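Local coordinates for oxidoreductase, short chain dehydrogenase/reductase family protein (Bifidobacterium adolescentis L2-32, PDB 6OW4) that acts as a 20beta-hydroxysteroid dehydrogenase of the short-chain dehydrogenase/reductase family, binding nicotinamide-adenine-dinucleotide and working with NADH, at residues A129-P134 against W145-N150; I151-T156 against K204-E209. All blocks are in the same frame, centred on the assembly; numbering follows the deposited sequence.

Contact 1: A129-P134 against W145-N150; sequences AGVNVP and WTRTIN. With NAD (nicotinamide-adenine-dinucleotide), chain N.
At the edge of the dinucleotide pocket, Val131 and Val133 of the loop that follows strand 124-127 lie against Arg147 and Thr148 on helix 142-170. Val133 is the hub. Its CG2, set beside its own backbone N, comes within 3.2 Å of Thr148 OG1, the two side chains running alongside in opposite senses. The same methyl sits in the plane of the Arg147 guanidinium, at its edge, with NH1 3.6 Å from Val133 CG2. Arg147 reaches this spot with CG anti to its backbone N (chi1 -179°) and an extended chain as far as NE. The second valine is less close: Val131 CG2 approaches Arg147 NH1 obliquely at 4.3 Å. The loop carries the Asn-Ala-Gly motif that follows the fourth strand of the Rossmann fold in these enzymes. Its Gly130 CA lies 3.2 Å from NAD O3D, where a beta carbon would collide with O3D of the nicotinamide ribose, and Gly130 N gives a weak bond to NAD O4B of the adenine ribose (3.5 Å). Further along, a water fastens the loop to the helix: it accepts from Val133 N at 2.9 Å and donates to Asn132 OD1 and to Thr148 OG1, the latter 3.2 Å from the water oxygen. Thr148 OG1 also bonds to Val144 O one turn back, so water and helix backbone together fix its rotation. On another side of the helix, Trp145 faces the second subunit, bonding through NE1 to Asn154 of that chain and stacking on its Tyr157.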
ATOM      1  N   ALA F 129      21.190 -12.596  -0.223  1.00 29.02           N
ATOM      2  CA  ALA F 129      21.097 -14.023   0.171  1.00 29.55           C
ATOM      3  C   ALA F 129      19.648 -14.362   0.540  1.00 29.24           C
ATOM      4  O   ALA F 129      19.066 -13.654   1.387  1.00 28.37           O
ATOM      5  CB  ALA F 129      22.034 -14.316   1.317  1.00 29.89           C
ATOM      6  N   GLY F 130      19.091 -15.393  -0.096  1.00 30.36           N
ATOM      7  CA  GLY F 130      17.737 -15.917   0.168  1.00 30.25           C
ATOM      8  C   GLY F 130      17.538 -17.266  -0.499  1.00 31.25           C
ATOM      9  O   GLY F 130      18.431 -17.678  -1.265  1.00 31.68           O
ATOM     10  N   VAL F 131      16.416 -17.932  -0.219  1.00 30.95           N
ATOM     11  CA  VAL F 131      16.127 -19.315  -0.704  1.00 31.45           C
ATOM     12  C   VAL F 131      14.610 -19.532  -0.728  1.00 31.59           C
ATOM     13  O   VAL F 131      13.918 -18.974   0.143  1.00 32.44           O
ATOM     14  CB  VAL F 131      16.837 -20.365   0.175  1.00 31.76           C
ATOM     15  CG1 VAL F 131      16.183 -20.507   1.540  1.00 31.28           C
ATOM     16  CG2 VAL F 131      16.931 -21.715  -0.513  1.00 32.46           C
ATOM     17  N   ASN F 132      14.127 -20.311  -1.700  1.00 32.25           N
ATOM     18  CA  ASN F 132      12.738 -20.842  -1.748  1.00 33.29           C
ATOM     19  C   ASN F 132      12.814 -22.356  -1.521  1.00 32.91           C
ATOM     20  O   ASN F 132      13.469 -23.042  -2.329  1.00 33.60           O
ATOM     21  CB  ASN F 132      12.032 -20.479  -3.058  1.00 36.13           C
ATOM     22  CG  ASN F 132      10.519 -20.525  -2.963  1.00 38.03           C
ATOM     23  OD1 ASN F 132       9.957 -20.926  -1.942  1.00 40.57           O
ATOM     24  ND2 ASN F 132       9.847 -20.110  -4.024  1.00 40.21           N
ATOM     25  N   VAL F 133      12.189 -22.843  -0.446  1.00 30.61           N
ATOM     26  CA  VAL F 133      12.243 -24.266   0.002  1.00 29.69           C
ATOM     27  C   VAL F 133      11.069 -25.013  -0.629  1.00 28.05           C
ATOM     28  O   VAL F 133       9.949 -24.507  -0.628  1.00 27.03           O
ATOM     29  CB  VAL F 133      12.219 -24.362   1.540  1.00 29.41           C
ATOM     30  CG1 VAL F 133      12.420 -25.790   2.023  1.00 29.73           C
ATOM     31  CG2 VAL F 133      13.245 -23.431   2.173  1.00 29.49           C
ATOM     32  N   PRO F 134      11.285 -26.217  -1.210  1.00 27.34           N
ATOM     33  CA  PRO F 134      10.185 -27.030  -1.737  1.00 27.10           C
ATOM     34  C   PRO F 134       9.124 -27.397  -0.685  1.00 26.27           C
ATOM     35  O   PRO F 134       9.477 -27.581   0.464  1.00 25.05           O
ATOM     36  CB  PRO F 134      10.887 -28.301  -2.238  1.00 27.69           C
ATOM     37  CG  PRO F 134      12.302 -27.854  -2.524  1.00 27.59           C
ATOM     38  CD  PRO F 134      12.601 -26.833  -1.448  1.00 27.31           C
ATOM     39  N   TRP F 145       8.979 -24.320   7.086  1.00 22.96           N
ATOM     40  CA  TRP F 145       8.687 -22.962   7.619  1.00 22.71           C
ATOM     41  C   TRP F 145       9.955 -22.370   8.245  1.00 23.54           C
ATOM     42  O   TRP F 145      10.412 -21.324   7.757  1.00 23.29           O
ATOM     43  CB  TRP F 145       7.526 -22.984   8.621  1.00 22.41           C
ATOM     44  CG  TRP F 145       7.167 -21.614   9.108  1.00 22.02           C
ATOM     45  CD1 TRP F 145       7.642 -20.985  10.221  1.00 21.73           C
ATOM     46  CD2 TRP F 145       6.290 -20.674   8.461  1.00 21.67           C
ATOM     47  NE1 TRP F 145       7.108 -19.729  10.321  1.00 21.62           N
ATOM     48  CE2 TRP F 145       6.275 -19.508   9.257  1.00 21.63           C
ATOM     49  CE3 TRP F 145       5.509 -20.704   7.298  1.00 21.62           C
ATOM     50  CZ2 TRP F 145       5.511 -18.391   8.926  1.00 21.13           C
ATOM     51  CZ3 TRP F 145       4.754 -19.598   6.972  1.00 21.19           C
ATOM     52  CH2 TRP F 145       4.755 -18.459   7.779  1.00 21.04           C
ATOM     53  N   THR F 146      10.505 -23.031   9.269  1.00 24.48           N
ATOM     54  CA  THR F 146      11.630 -22.525  10.103  1.00 25.46           C
ATOM     55  C   THR F 146      12.897 -22.386   9.249  1.00 25.39           C
ATOM     56  O   THR F 146      13.647 -21.417   9.472  1.00 25.54           O
ATOM     57  CB  THR F 146      11.852 -23.410  11.335  1.00 25.82           C
ATOM     58  OG1 THR F 146      12.071 -24.756  10.913  1.00 26.66           O
ATOM     59  CG2 THR F 146      10.688 -23.363  12.301  1.00 25.97           C
ATOM     60  N   ARG F 147      13.121 -23.304   8.304  1.00 25.43           N
ATOM     61  CA  ARG F 147      14.292 -23.268   7.385  1.00 27.48           C
ATOM     62  C   ARG F 147      14.276 -21.951   6.597  1.00 27.45           C
ATOM     63  O   ARG F 147      15.349 -21.327   6.485  1.00 28.04           O
ATOM     64  CB  ARG F 147      14.288 -24.479   6.447  1.00 28.91           C
ATOM     65  CG  ARG F 147      15.465 -24.521   5.483  1.00 30.57           C
ATOM     66  CD  ARG F 147      15.684 -25.895   4.882  1.00 32.15           C
ATOM     67  NE  ARG F 147      17.014 -25.995   4.298  1.00 34.45           N
ATOM     68  CZ  ARG F 147      17.357 -25.566   3.084  1.00 36.16           C
ATOM     69  NH1 ARG F 147      16.464 -25.007   2.286  1.00 37.02           N
ATOM     70  NH2 ARG F 147      18.604 -25.707   2.668  1.00 38.40           N
ATOM     71  N   THR F 148      13.104 -21.549   6.090  1.00 26.24           N
ATOM     72  CA  THR F 148      12.882 -20.307   5.298  1.00 25.90           C
ATOM     73  C   THR F 148      13.063 -19.073   6.195  1.00 25.14           C
ATOM     74  O   THR F 148      13.767 -18.134   5.769  1.00 24.46           O
ATOM     75  CB  THR F 148      11.494 -20.308   4.643  1.00 25.91           C
ATOM     76  OG1 THR F 148      11.318 -21.560   3.982  1.00 27.03           O
ATOM     77  CG2 THR F 148      11.300 -19.177   3.655  1.00 25.62           C
ATOM     78  N   ILE F 149      12.443 -19.076   7.380  1.00 24.91           N
ATOM     79  CA  ILE F 149      12.500 -17.957   8.371  1.00 24.59           C
ATOM     80  C   ILE F 149      13.960 -17.763   8.803  1.00 25.18           C
ATOM     81  O   ILE F 149      14.424 -16.609   8.825  1.00 24.40           O
ATOM     82  CB  ILE F 149      11.580 -18.222   9.585  1.00 24.93           C
ATOM     83  CG1 ILE F 149      10.134 -18.544   9.188  1.00 24.48           C
ATOM     84  CG2 ILE F 149      11.643 -17.069  10.575  1.00 24.97           C
ATOM     85  CD1 ILE F 149       9.588 -17.744   8.032  1.00 24.05           C
ATOM     86  N   ASN F 150      14.653 -18.855   9.131  1.00 25.56           N
ATOM     87  CA  ASN F 150      16.041 -18.833   9.666  1.00 26.67           C
ATOM     88  C   ASN F 150      16.990 -18.244   8.616  1.00 26.77           C
ATOM     89  O   ASN F 150      17.883 -17.466   9.001  1.00 27.17           O
ATOM     90  CB  ASN F 150      16.494 -20.223  10.119  1.00 27.25           C
ATOM     91  CG  ASN F 150      15.820 -20.672  11.397  1.00 27.87           C
ATOM     92  OD1 ASN F 150      15.235 -19.865  12.118  1.00 27.40           O
ATOM     93  ND2 ASN F 150      15.896 -21.960  11.687  1.00 28.79           N
TER
HETATM   94  PA  NAD N 301      20.077 -17.854  -6.306  1.00 44.29           P
HETATM   95  O1A NAD N 301      19.492 -19.041  -5.611  1.00 43.93           O
HETATM   96  O2A NAD N 301      21.273 -18.291  -7.165  1.00 46.65           O
HETATM   97  O5B NAD N 301      20.574 -16.757  -5.267  1.00 42.99           O
HETATM   98  C5B NAD N 301      20.476 -16.986  -3.861  1.00 42.41           C
HETATM   99  C4B NAD N 301      21.920 -16.996  -3.281  1.00 42.48           C
HETATM  100  O4B NAD N 301      21.794 -16.869  -1.726  1.00 42.66           O
HETATM  101  C3B NAD N 301      22.538 -18.074  -3.530  1.00 42.54           C
HETATM  102  O3B NAD N 301      23.862 -17.826  -4.125  1.00 40.82           O
HETATM  103  C2B NAD N 301      22.738 -18.857  -2.077  1.00 42.83           C
HETATM  104  O2B NAD N 301      23.994 -19.597  -2.073  1.00 43.49           O
HETATM  105  C1B NAD N 301      22.738 -17.949  -1.185  1.00 42.85           C
HETATM  106  N9A NAD N 301      22.201 -18.508   0.097  1.00 43.65           N
HETATM  107  C8A NAD N 301      21.092 -19.162   0.514  1.00 44.27           C
HETATM  108  N7A NAD N 301      21.224 -19.411   1.842  1.00 43.01           N
HETATM  109  C5A NAD N 301      22.412 -18.913   2.241  1.00 43.20           C
HETATM  110  C6A NAD N 301      23.034 -18.901   3.497  1.00 42.61           C
HETATM  111  N6A NAD N 301      22.709 -19.375   4.803  1.00 41.85           N
HETATM  112  N1A NAD N 301      24.251 -18.325   3.642  1.00 42.82           N
HETATM  113  C2A NAD N 301      24.880 -17.754   2.562  1.00 43.62           C
HETATM  114  N3A NAD N 301      24.265 -17.765   1.315  1.00 44.28           N
HETATM  115  C4A NAD N 301      23.030 -18.348   1.166  1.00 43.86           C
HETATM  116  O3  NAD N 301      18.922 -17.186  -7.270  1.00 45.29           O
HETATM  117  PN  NAD N 301      18.656 -15.600  -7.380  1.00 44.20           P
HETATM  118  O1N NAD N 301      17.601 -15.369  -8.424  1.00 45.34           O
HETATM  119  O2N NAD N 301      19.953 -14.897  -7.785  1.00 42.06           O
HETATM  120  O5D NAD N 301      18.114 -15.063  -5.978  1.00 41.23           O
HETATM  121  C5D NAD N 301      18.785 -14.023  -5.281  1.00 39.18           C
HETATM  122  C4D NAD N 301      17.785 -13.313  -4.332  1.00 37.08           C
HETATM  123  O4D NAD N 301      16.839 -12.750  -5.032  1.00 36.84           O
HETATM  124  C3D NAD N 301      17.106 -14.311  -3.413  1.00 36.44           C
HETATM  125  O3D NAD N 301      17.057 -13.810  -2.139  1.00 35.67           O
HETATM  126  C2D NAD N 301      15.671 -14.464  -4.002  1.00 37.18           C
HETATM  127  O2D NAD N 301      14.756 -14.859  -2.895  1.00 34.73           O
HETATM  128  C1D NAD N 301      15.415 -13.296  -4.485  1.00 37.35           C
HETATM  129  N1N NAD N 301      14.452 -13.284  -5.592  1.00 39.10           N
HETATM  130  C2N NAD N 301      14.782 -13.827  -6.827  1.00 39.99           C
HETATM  131  C3N NAD N 301      13.854 -13.807  -7.880  1.00 40.79           C
HETATM  132  C7N NAD N 301      14.201 -14.416  -9.260  1.00 41.22           C
HETATM  133  O7N NAD N 301      13.315 -14.875  -9.956  1.00 43.05           O
HETATM  134  N7N NAD N 301      15.542 -14.445  -9.734  1.00 42.31           N
HETATM  135  C4N NAD N 301      12.609 -13.239  -7.687  1.00 39.95           C
HETATM  136  C5N NAD N 301      12.277 -12.691  -6.458  1.00 38.39           C
HETATM  137  C6N NAD N 301      13.211 -12.711  -5.414  1.00 37.91           C
HETATM  138  O   HOH W   1      10.392 -21.026   0.917  1.00 15.03           O

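Contact 2: I151-T156 against K204-E209; sequences INLNGT and KAAIME. With NAD (nicotinamide-adenine-dinucleotide), chain N.
Leu153 and Ala206 meet where two neighbouring helices of the Rossmann fold, 142-170 and 198-217, run side by side. They follow successive parallel strands, and here their local axes approach to 9.1 Å at 28°. The tight part is this pair: Leu153 CG lies anti to the backbone N (chi1 -176°), and from there Leu153 CD1 presses on Ala206 CB at 3.5 Å, closer than usual van der Waals contact. Next to it, Ile207 CD1 rests 3.5 Å from Asn152 O. That oxygen also accepts a bond from Thr156 OG1, very short as refined and doubtful in its exact length. Contact then slackens: Thr156 and Ile207 cross at about a right angle, with Thr156 OG1 4.0 Å from Ile207 CD1, and both lie on Phe178 of strand 174-179. An alanine in place of Ile207 would probably open a gap beside Asn152 O and Thr156 and strip Phe178 of part of its packing. Toward the cofactor the fit is looser still, and Asn152 and Lys204 side chains turn to other partners. Asn152 OD1 accepts a bond from Val131 N, while Asn152 ND2 bonds to Thr203 OG1. Lys204, of the family's Tyr-x-x-x-Lys motif, bonds to Thr179 O and sends NZ to the nicotinamide ribose, 3.2 Å from NAD O3D and, more weakly, 3.3 Å from NAD O2D.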
ATOM      1  N   ILE F 151      16.805 -18.596   7.342  1.00 27.08           N
ATOM      2  CA  ILE F 151      17.684 -18.133   6.228  1.00 27.78           C
ATOM      3  C   ILE F 151      17.263 -16.716   5.821  1.00 27.06           C
ATOM      4  O   ILE F 151      18.060 -15.784   6.039  1.00 27.23           O
ATOM      5  CB  ILE F 151      17.664 -19.132   5.053  1.00 28.61           C
ATOM      6  CG1 ILE F 151      18.247 -20.484   5.472  1.00 28.81           C
ATOM      7  CG2 ILE F 151      18.387 -18.561   3.839  1.00 28.93           C
ATOM      8  CD1 ILE F 151      17.947 -21.618   4.521  1.00 29.09           C
ATOM      9  N   ASN F 152      16.051 -16.561   5.278  1.00 25.98           N
ATOM     10  CA  ASN F 152      15.572 -15.306   4.634  1.00 25.17           C
ATOM     11  C   ASN F 152      15.513 -14.169   5.661  1.00 25.39           C
ATOM     12  O   ASN F 152      16.136 -13.125   5.402  1.00 25.89           O
ATOM     13  CB  ASN F 152      14.216 -15.494   3.946  1.00 24.50           C
ATOM     14  CG  ASN F 152      14.285 -16.385   2.724  1.00 24.43           C
ATOM     15  OD1 ASN F 152      15.367 -16.741   2.261  1.00 24.65           O
ATOM     16  ND2 ASN F 152      13.132 -16.747   2.185  1.00 24.72           N
ATOM     17  N   LEU F 153      14.798 -14.354   6.775  1.00 24.76           N
ATOM     18  CA  LEU F 153      14.496 -13.267   7.746  1.00 23.99           C
ATOM     19  C   LEU F 153      15.661 -13.084   8.726  1.00 23.93           C
ATOM     20  O   LEU F 153      16.200 -11.963   8.794  1.00 24.63           O
ATOM     21  CB  LEU F 153      13.196 -13.591   8.489  1.00 23.23           C
ATOM     22  CG  LEU F 153      12.705 -12.514   9.455  1.00 23.35           C
ATOM     23  CD1 LEU F 153      12.630 -11.153   8.774  1.00 23.22           C
ATOM     24  CD2 LEU F 153      11.353 -12.892  10.036  1.00 23.51           C
ATOM     25  N   ASN F 154      16.021 -14.133   9.469  1.00 24.19           N
ATOM     26  CA  ASN F 154      17.051 -14.074  10.543  1.00 24.60           C
ATOM     27  C   ASN F 154      18.423 -13.841   9.903  1.00 24.44           C
ATOM     28  O   ASN F 154      19.149 -12.950  10.384  1.00 24.37           O
ATOM     29  CB  ASN F 154      17.029 -15.321  11.433  1.00 24.82           C
ATOM     30  CG  ASN F 154      15.750 -15.462  12.234  1.00 24.46           C
ATOM     31  OD1 ASN F 154      14.827 -14.661  12.093  1.00 23.74           O
ATOM     32  ND2 ASN F 154      15.681 -16.483  13.073  1.00 24.85           N
ATOM     33  N   GLY F 155      18.752 -14.600   8.852  1.00 24.50           N
ATOM     34  CA  GLY F 155      20.012 -14.466   8.098  1.00 25.68           C
ATOM     35  C   GLY F 155      20.227 -13.036   7.630  1.00 26.24           C
ATOM     36  O   GLY F 155      21.283 -12.461   7.953  1.00 27.66           O
ATOM     37  N   THR F 156      19.243 -12.478   6.917  1.00 26.24           N
ATOM     38  CA  THR F 156      19.251 -11.094   6.374  1.00 26.16           C
ATOM     39  C   THR F 156      19.467 -10.101   7.522  1.00 26.45           C
ATOM     40  O   THR F 156      20.413  -9.290   7.425  1.00 27.35           O
ATOM     41  CB  THR F 156      17.958 -10.804   5.602  1.00 25.54           C
ATOM     42  OG1 THR F 156      17.913 -11.699   4.490  1.00 24.94           O
ATOM     43  CG2 THR F 156      17.859  -9.379   5.107  1.00 25.17           C
ATOM     44  N   LYS F 204       9.958 -12.080   3.014  1.00 19.17           N
ATOM     45  CA  LYS F 204      10.244 -10.937   2.107  1.00 19.13           C
ATOM     46  C   LYS F 204       9.421  -9.719   2.540  1.00 18.58           C
ATOM     47  O   LYS F 204       9.966  -8.604   2.491  1.00 18.54           O
ATOM     48  CB  LYS F 204       9.978 -11.338   0.654  1.00 19.52           C
ATOM     49  CG  LYS F 204      10.869 -12.456   0.124  1.00 20.25           C
ATOM     50  CD  LYS F 204      12.344 -12.271   0.423  1.00 20.82           C
ATOM     51  CE  LYS F 204      13.244 -13.067  -0.500  1.00 21.56           C
ATOM     52  NZ  LYS F 204      14.644 -12.583  -0.451  1.00 22.25           N
ATOM     53  N   ALA F 205       8.172  -9.931   2.964  1.00 18.40           N
ATOM     54  CA  ALA F 205       7.279  -8.897   3.543  1.00 18.17           C
ATOM     55  C   ALA F 205       7.858  -8.397   4.874  1.00 18.14           C
ATOM     56  O   ALA F 205       7.737  -7.187   5.160  1.00 17.23           O
ATOM     57  CB  ALA F 205       5.892  -9.459   3.730  1.00 18.29           C
ATOM     58  N   ALA F 206       8.454  -9.299   5.660  1.00 18.46           N
ATOM     59  CA  ALA F 206       9.120  -8.994   6.949  1.00 18.72           C
ATOM     60  C   ALA F 206      10.392  -8.184   6.687  1.00 18.84           C
ATOM     61  O   ALA F 206      10.602  -7.176   7.385  1.00 18.55           O
ATOM     62  CB  ALA F 206       9.423 -10.269   7.696  1.00 18.84           C
ATOM     63  N   ILE F 207      11.198  -8.618   5.714  1.00 19.49           N
ATOM     64  CA  ILE F 207      12.443  -7.923   5.265  1.00 20.50           C
ATOM     65  C   ILE F 207      12.087  -6.483   4.880  1.00 20.80           C
ATOM     66  O   ILE F 207      12.849  -5.573   5.256  1.00 22.10           O
ATOM     67  CB  ILE F 207      13.121  -8.690   4.109  1.00 20.67           C
ATOM     68  CG1 ILE F 207      13.782  -9.978   4.607  1.00 20.77           C
ATOM     69  CG2 ILE F 207      14.120  -7.807   3.373  1.00 20.76           C
ATOM     70  CD1 ILE F 207      14.109 -10.965   3.512  1.00 21.14           C
ATOM     71  N   MET F 208      10.971  -6.291   4.170  1.00 21.61           N
ATOM     72  CA  MET F 208      10.501  -4.962   3.692  1.00 22.50           C
ATOM     73  C   MET F 208      10.275  -4.022   4.883  1.00 21.80           C
ATOM     74  O   MET F 208      10.868  -2.929   4.884  1.00 22.81           O
ATOM     75  CB  MET F 208       9.208  -5.082   2.878  1.00 24.37           C
ATOM     76  CG  MET F 208       9.440  -5.442   1.419  1.00 25.63           C
ATOM     77  SD  MET F 208       7.914  -5.419   0.438  1.00 28.70           S
ATOM     78  CE  MET F 208       7.496  -3.679   0.541  1.00 28.88           C
ATOM     79  N   GLU F 209       9.457  -4.433   5.858  1.00 20.92           N
ATOM     80  CA  GLU F 209       9.083  -3.598   7.032  1.00 20.36           C
ATOM     81  C   GLU F 209      10.279  -3.468   7.986  1.00 19.59           C
ATOM     82  O   GLU F 209      10.307  -2.490   8.761  1.00 19.17           O
ATOM     83  CB  GLU F 209       7.856  -4.181   7.739  1.00 20.41           C
ATOM     84  CG  GLU F 209       7.290  -3.285   8.829  1.00 21.21           C
ATOM     85  CD  GLU F 209       6.974  -1.859   8.408  1.00 21.61           C
ATOM     86  OE1 GLU F 209       6.549  -1.664   7.254  1.00 22.22           O
ATOM     87  OE2 GLU F 209       7.160  -0.940   9.233  1.00 22.54           O
TER
HETATM   88  PA  NAD N 301      20.077 -17.854  -6.306  1.00 44.29           P
HETATM   89  O1A NAD N 301      19.492 -19.041  -5.611  1.00 43.93           O
HETATM   90  O2A NAD N 301      21.273 -18.291  -7.165  1.00 46.65           O
HETATM   91  O5B NAD N 301      20.574 -16.757  -5.267  1.00 42.99           O
HETATM   92  C5B NAD N 301      20.476 -16.986  -3.861  1.00 42.41           C
HETATM   93  C4B NAD N 301      21.920 -16.996  -3.281  1.00 42.48           C
HETATM   94  O4B NAD N 301      21.794 -16.869  -1.726  1.00 42.66           O
HETATM   95  C3B NAD N 301      22.538 -18.074  -3.530  1.00 42.54           C
HETATM   96  O3B NAD N 301      23.862 -17.826  -4.125  1.00 40.82           O
HETATM   97  C2B NAD N 301      22.738 -18.857  -2.077  1.00 42.83           C
HETATM   98  O2B NAD N 301      23.994 -19.597  -2.073  1.00 43.49           O
HETATM   99  C1B NAD N 301      22.738 -17.949  -1.185  1.00 42.85           C
HETATM  100  N9A NAD N 301      22.201 -18.508   0.097  1.00 43.65           N
HETATM  101  C8A NAD N 301      21.092 -19.162   0.514  1.00 44.27           C
HETATM  102  N7A NAD N 301      21.224 -19.411   1.842  1.00 43.01           N
HETATM  103  C5A NAD N 301      22.412 -18.913   2.241  1.00 43.20           C
HETATM  104  C6A NAD N 301      23.034 -18.901   3.497  1.00 42.61           C
HETATM  105  N6A NAD N 301      22.709 -19.375   4.803  1.00 41.85           N
HETATM  106  N1A NAD N 301      24.251 -18.325   3.642  1.00 42.82           N
HETATM  107  C2A NAD N 301      24.880 -17.754   2.562  1.00 43.62           C
HETATM  108  N3A NAD N 301      24.265 -17.765   1.315  1.00 44.28           N
HETATM  109  C4A NAD N 301      23.030 -18.348   1.166  1.00 43.86           C
HETATM  110  O3  NAD N 301      18.922 -17.186  -7.270  1.00 45.29           O
HETATM  111  PN  NAD N 301      18.656 -15.600  -7.380  1.00 44.20           P
HETATM  112  O1N NAD N 301      17.601 -15.369  -8.424  1.00 45.34           O
HETATM  113  O2N NAD N 301      19.953 -14.897  -7.785  1.00 42.06           O
HETATM  114  O5D NAD N 301      18.114 -15.063  -5.978  1.00 41.23           O
HETATM  115  C5D NAD N 301      18.785 -14.023  -5.281  1.00 39.18           C
HETATM  116  C4D NAD N 301      17.785 -13.313  -4.332  1.00 37.08           C
HETATM  117  O4D NAD N 301      16.839 -12.750  -5.032  1.00 36.84           O
HETATM  118  C3D NAD N 301      17.106 -14.311  -3.413  1.00 36.44           C
HETATM  119  O3D NAD N 301      17.057 -13.810  -2.139  1.00 35.67           O
HETATM  120  C2D NAD N 301      15.671 -14.464  -4.002  1.00 37.18           C
HETATM  121  O2D NAD N 301      14.756 -14.859  -2.895  1.00 34.73           O
HETATM  122  C1D NAD N 301      15.415 -13.296  -4.485  1.00 37.35           C
HETATM  123  N1N NAD N 301      14.452 -13.284  -5.592  1.00 39.10           N
HETATM  124  C2N NAD N 301      14.782 -13.827  -6.827  1.00 39.99           C
HETATM  125  C3N NAD N 301      13.854 -13.807  -7.880  1.00 40.79           C
HETATM  126  C7N NAD N 301      14.201 -14.416  -9.260  1.00 41.22           C
HETATM  127  O7N NAD N 301      13.315 -14.875  -9.956  1.00 43.05           O
HETATM  128  N7N NAD N 301      15.542 -14.445  -9.734  1.00 42.31           N
HETATM  129  C4N NAD N 301      12.609 -13.239  -7.687  1.00 39.95           C
HETATM  130  C5N NAD N 301      12.277 -12.691  -6.458  1.00 38.39           C
HETATM  131  C6N NAD N 301      13.211 -12.711  -5.414  1.00 37.91           C

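In the fold
From the N terminus, the chain passes through strand 124-127 into the loop 129-134, and contact 1 closes a short excursion of ten residues when helix 142-170 folds back on it. The same helix continues without a break from 145-150 into 151-156, and contact 2 opens there. Its second half comes 48 residues later, after strand 174-179, on helix 198-217. The two closures are therefore in series, neither nested nor crossed. They touch through Val131 CG1 and Ile151 CD1 (3.6 Å). At their junction on the helix, Asn150 O and Gly155 N lie 3.0 Å apart. Together they tie the pocket loop to helix 142-170 and that helix to 198-217; both touch NAD and, at other residues, the second subunit.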